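Local coordinates for DUF1254 domain-containing protein (Vibrio parahaemolyticus, PDB 3U07) that is of unknown function but is probably a secreted or exported protein, carrying a signal sequence and the paired DUF1254 and DUF1214 family regions, at residues A[362-370]-A[391-402]. The protein carries 2 engineered substitutions. Sequence-based numbering, arbitrary orientation.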
loop_
_atom_site.group_PDB
_atom_site.type_symbol
_atom_site.label_atom_id
_atom_site.label_comp_id
_atom_site.label_asym_id
_atom_site.label_seq_id
_atom_site.Cartn_x
_atom_site.Cartn_y
_atom_site.Cartn_z
ATOM N N LYS A 362 -14.828 -9.485 17.972
ATOM C CA LYS A 362 -16.040 -10.279 17.905
ATOM C C LYS A 362 -17.220 -9.591 18.573
ATOM O O LYS A 362 -17.084 -8.985 19.633
ATOM C CB LYS A 362 -15.807 -11.638 18.575
ATOM C CG LYS A 362 -17.053 -12.504 18.701
ATOM C CD LYS A 362 -16.734 -13.837 19.353
ATOM C CE LYS A 362 -17.265 -14.983 18.512
ATOM N NZ LYS A 362 -16.701 -14.943 17.131
ATOM N N ASN A 363 -18.375 -9.670 17.925
ATOM C CA ASN A 363 -19.608 -9.118 18.461
ATOM C C ASN A 363 -20.735 -9.901 17.797
ATOM O O ASN A 363 -20.533 -10.509 16.745
ATOM C CB ASN A 363 -19.705 -7.600 18.215
ATOM C CG ASN A 363 -19.739 -7.227 16.749
ATOM O OD1 ASN A 363 -20.781 -7.303 16.097
ATOM N ND2 ASN A 363 -18.591 -6.808 16.221
ATOM N N ASP A 364 -21.907 -9.922 18.418
ATOM C CA ASP A 364 -23.024 -10.692 17.882
ATOM C C ASP A 364 -23.496 -10.311 16.490
ATOM O O ASP A 364 -23.870 -11.178 15.704
ATOM C CB ASP A 364 -24.204 -10.655 18.855
ATOM C CG ASP A 364 -23.896 -11.352 20.163
ATOM O OD1 ASP A 364 -23.123 -12.333 20.135
ATOM O OD2 ASP A 364 -24.433 -10.933 21.209
ATOM N N LEU A 365 -23.480 -9.020 16.186
ATOM C CA LEU A 365 -23.916 -8.536 14.878
ATOM C C LEU A 365 -22.878 -8.776 13.789
ATOM O O LEU A 365 -23.178 -8.670 12.599
ATOM C CB LEU A 365 -24.227 -7.038 14.954
ATOM C CG LEU A 365 -25.598 -6.580 15.455
ATOM C CD1 LEU A 365 -26.036 -7.397 16.654
ATOM C CD2 LEU A 365 -25.526 -5.102 15.798
ATOM N N ASN A 366 -21.661 -9.112 14.200
ATOM C CA ASN A 366 -20.576 -9.332 13.256
ATOM C C ASN A 366 -20.484 -8.078 12.389
ATOM O O ASN A 366 -20.328 -8.144 11.169
ATOM C CB ASN A 366 -20.849 -10.566 12.395
ATOM C CG ASN A 366 -19.635 -11.466 12.277
ATOM O OD1 ASN A 366 -18.582 -11.048 11.793
ATOM N ND2 ASN A 366 -19.773 -12.707 12.731
ATOM N N ARG A 367 -20.605 -6.936 13.057
ATOM C CA ARG A 367 -20.539 -5.621 12.438
ATOM C C ARG A 367 -19.297 -4.955 13.011
ATOM O O ARG A 367 -19.190 -4.765 14.223
ATOM C CB ARG A 367 -21.784 -4.813 12.800
ATOM C CG ARG A 367 -21.734 -3.369 12.350
ATOM C CD ARG A 367 -23.030 -2.656 12.675
ATOM N NE ARG A 367 -24.162 -3.281 12.004
ATOM C CZ ARG A 367 -25.412 -2.839 12.078
ATOM N NH1 ARG A 367 -25.696 -1.766 12.800
ATOM N NH2 ARG A 367 -26.379 -3.473 11.430
ATOM N N HIS A 368 -18.366 -4.591 12.139
ATOM C CA HIS A 368 -17.116 -3.995 12.579
ATOM C C HIS A 368 -16.849 -2.624 11.985
ATOM O O HIS A 368 -15.863 -1.973 12.332
ATOM C CB HIS A 368 -15.976 -4.948 12.228
ATOM C CG HIS A 368 -16.252 -6.365 12.624
ATOM N ND1 HIS A 368 -16.042 -6.836 13.902
ATOM C CD2 HIS A 368 -16.810 -7.388 11.933
ATOM C CE1 HIS A 368 -16.462 -8.086 13.984
ATOM N NE2 HIS A 368 -16.934 -8.444 12.803
ATOM N N SER A 369 -17.728 -2.182 11.094
ATOM C CA SER A 369 -17.553 -0.884 10.462
ATOM C C SER A 369 -18.882 -0.269 10.047
ATOM O O SER A 369 -19.902 -0.953 9.975
ATOM C CB SER A 369 -16.653 -1.025 9.232
ATOM O OG SER A 369 -17.242 -1.898 8.281
ATOM N N ARG A 370 -18.855 1.035 9.799
ATOM C CA ARG A 370 -20.023 1.790 9.352
ATOM C C ARG A 370 -19.482 2.787 8.333
ATOM O O ARG A 370 -18.326 3.210 8.428
ATOM C CB ARG A 370 -20.670 2.547 10.512
ATOM C CG ARG A 370 -21.450 1.687 11.497
ATOM C CD ARG A 370 -22.758 1.180 10.898
ATOM N NE ARG A 370 -22.585 -0.039 10.115
ATOM C CZ ARG A 370 -23.576 -0.679 9.501
ATOM N NH1 ARG A 370 -24.817 -0.216 9.577
ATOM N NH2 ARG A 370 -23.329 -1.786 8.814
ATOM N N GLU A 391 -25.152 -4.378 22.392
ATOM C CA GLU A 391 -25.781 -4.456 21.080
ATOM C C GLU A 391 -27.203 -5.009 21.097
ATOM O O GLU A 391 -27.746 -5.366 20.052
ATOM C CB GLU A 391 -24.906 -5.288 20.137
ATOM C CG GLU A 391 -24.102 -6.377 20.822
ATOM C CD GLU A 391 -23.285 -7.201 19.843
ATOM O OE1 GLU A 391 -22.549 -8.105 20.295
ATOM O OE2 GLU A 391 -23.380 -6.947 18.621
ATOM N N LYS A 392 -27.809 -5.063 22.280
ATOM C CA LYS A 392 -29.170 -5.570 22.419
ATOM C C LYS A 392 -30.184 -4.607 21.801
ATOM O O LYS A 392 -30.346 -3.481 22.272
ATOM C CB LYS A 392 -29.495 -5.797 23.903
ATOM C CG LYS A 392 -28.509 -6.734 24.600
ATOM C CD LYS A 392 -28.904 -7.090 26.036
ATOM C CE LYS A 392 -28.335 -6.123 27.072
ATOM N NZ LYS A 392 -29.286 -5.046 27.468
ATOM N N GLY A 393 -30.846 -5.055 20.734
ATOM C CA GLY A 393 -31.845 -4.238 20.062
ATOM C C GLY A 393 -31.302 -3.229 19.066
ATOM O O GLY A 393 -31.959 -2.231 18.769
ATOM N N ARG A 394 -30.113 -3.493 18.532
ATOM C CA ARG A 394 -29.484 -2.581 17.578
ATOM C C ARG A 394 -29.376 -3.148 16.163
ATOM O O ARG A 394 -29.002 -2.430 15.237
ATOM C CB ARG A 394 -28.083 -2.209 18.063
ATOM C CG ARG A 394 -28.016 -1.710 19.493
ATOM C CD ARG A 394 -28.398 -0.254 19.617
ATOM N NE ARG A 394 -27.963 0.270 20.909
ATOM C CZ ARG A 394 -28.009 1.552 21.257
ATOM N NH1 ARG A 394 -28.475 2.458 20.408
ATOM N NH2 ARG A 394 -27.581 1.928 22.456
ATOM N N ALA A 395 -29.687 -4.430 15.998
ATOM C CA ALA A 395 -29.608 -5.062 14.684
ATOM C C ALA A 395 -30.366 -4.248 13.643
ATOM O O ALA A 395 -30.002 -4.235 12.467
ATOM C CB ALA A 395 -30.163 -6.476 14.748
ATOM N N ASP A 396 -31.418 -3.563 14.080
ATOM C CA ASP A 396 -32.219 -2.743 13.179
ATOM C C ASP A 396 -31.754 -1.286 13.158
ATOM O O ASP A 396 -32.456 -0.412 12.646
ATOM C CB ASP A 396 -33.698 -2.807 13.577
ATOM C CG ASP A 396 -33.919 -2.550 15.057
ATOM O OD1 ASP A 396 -33.336 -1.583 15.594
ATOM O OD2 ASP A 396 -34.687 -3.314 15.683
ATOM N N ASP A 397 -30.576 -1.027 13.717
ATOM C CA ASP A 397 -30.028 0.327 13.749
ATOM C C ASP A 397 -28.776 0.417 12.876
ATOM O O ASP A 397 -27.700 -0.052 13.257
ATOM C CB ASP A 397 -29.676 0.735 15.176
ATOM C CG ASP A 397 -29.306 2.197 15.279
ATOM O OD1 ASP A 397 -29.063 2.820 14.224
ATOM O OD2 ASP A 397 -29.254 2.725 16.409
ATOM N N PRO A 398 -28.903 1.044 11.696
ATOM C CA PRO A 398 -27.790 1.199 10.757
ATOM C C PRO A 398 -26.669 2.106 11.258
ATOM O O PRO A 398 -25.532 1.984 10.810
ATOM C CB PRO A 398 -28.475 1.764 9.519
ATOM C CG PRO A 398 -29.492 2.668 10.121
ATOM C CD PRO A 398 -30.081 1.797 11.224
ATOM N N ASN A 399 -26.993 3.013 12.179
ATOM C CA ASN A 399 -25.993 3.932 12.716
ATOM C C ASN A 399 -25.290 3.396 13.959
ATOM O O ASN A 399 -24.436 4.070 14.538
ATOM C CB ASN A 399 -26.622 5.293 13.029
ATOM C CG ASN A 399 -27.149 5.989 11.791
ATOM O OD1 ASN A 399 -26.675 5.746 10.682
ATOM N ND2 ASN A 399 -28.124 6.873 11.974
ATOM N N PHE A 400 -25.640 2.183 14.367
ATOM C CA PHE A 400 -25.015 1.593 15.541
ATOM C C PHE A 400 -23.766 0.802 15.186
ATOM O O PHE A 400 -23.795 -0.074 14.316
ATOM C CB PHE A 400 -25.979 0.661 16.276
ATOM C CG PHE A 400 -25.385 0.047 17.507
ATOM C CD1 PHE A 400 -25.303 0.775 18.688
ATOM C CD2 PHE A 400 -24.836 -1.230 17.466
ATOM C CE1 PHE A 400 -24.684 0.242 19.811
ATOM C CE2 PHE A 400 -24.213 -1.774 18.581
ATOM C CZ PHE A 400 -24.135 -1.036 19.757
ATOM N N LEU A 401 -22.669 1.105 15.869
ATOM C CA LEU A 401 -21.422 0.400 15.624
ATOM C C LEU A 401 -20.953 -0.250 16.916
ATOM O O LEU A 401 -20.621 0.438 17.883
ATOM C CB LEU A 401 -20.351 1.365 15.089
ATOM C CG LEU A 401 -18.951 0.806 14.810
ATOM C CD1 LEU A 401 -19.033 -0.502 14.025
ATOM C CD2 LEU A 401 -18.148 1.846 14.036
ATOM N N PRO A 402 -20.946 -1.594 16.955
ATOM C CA PRO A 402 -20.517 -2.355 18.128
ATOM C C PRO A 402 -19.079 -2.006 18.482
ATOM O O PRO A 402 -18.268 -1.720 17.605
ATOM C CB PRO A 402 -20.653 -3.808 17.669
ATOM C CG PRO A 402 -21.782 -3.748 16.699
ATOM C CD PRO A 402 -21.441 -2.504 15.906
#
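Two edge loops of the DUF1214 region meet here, and each is held by side chains of the other that reach main-chain groups: Glu-391 grips the type I turn 363-366, while Arg-367, and less surely Arg-370, reach carbonyls of the type I turn 397-400. Glu-391, extended beyond CG, spreads its carboxylate across two successive amides, OE1 taking Asp-364 N at 2.7 Å and OE2 taking Leu-365 N at 3.2 Å, both on the syn side, though tilted out of the carboxylate plane, the second more than the first. The same turn is braced from within by Asn-363, whose OD1 receives Arg-367 N on an in-plane lone pair. Asp-364 OD2 lies only 3.5 Å from Glu-391 OE1, a like-charge approach that the two amide bonds probably help to offset.

Arg-367 works in the other direction. With CG anti to the backbone N (chi1 173°) and a bend at chi3, its chain crosses the Pro-402 side chain at about a right angle, CD lying 3.6 Å from Pro-402 CD. One nitrogen then makes both bonds in the guanidinium plane: NH1 reaches Phe-400 O at 3.0 Å, nearly straight at 169°, and Asp-397 O at 2.7 Å. Asp-397 O also accepts Phe-400 N, which comes from the opposite face of its carbonyl plane. Arg-370 lays its guanidinium over that of Arg-367, its NH1 3.6 Å above the plane, and directs this NH1 to Pro-398 O, whose position is less certain. Between the polar grips, Leu-365 CD2 packs against Pro-402 CG and the Phe-400 ring.

Leu-401 runs inward past Arg-370 to touch strands 347-354 and 382-388. The contact thereby joins the edges of two sheets, since 369-371 is outermost beside 347-354 and 400-402 is outermost beside 382-388.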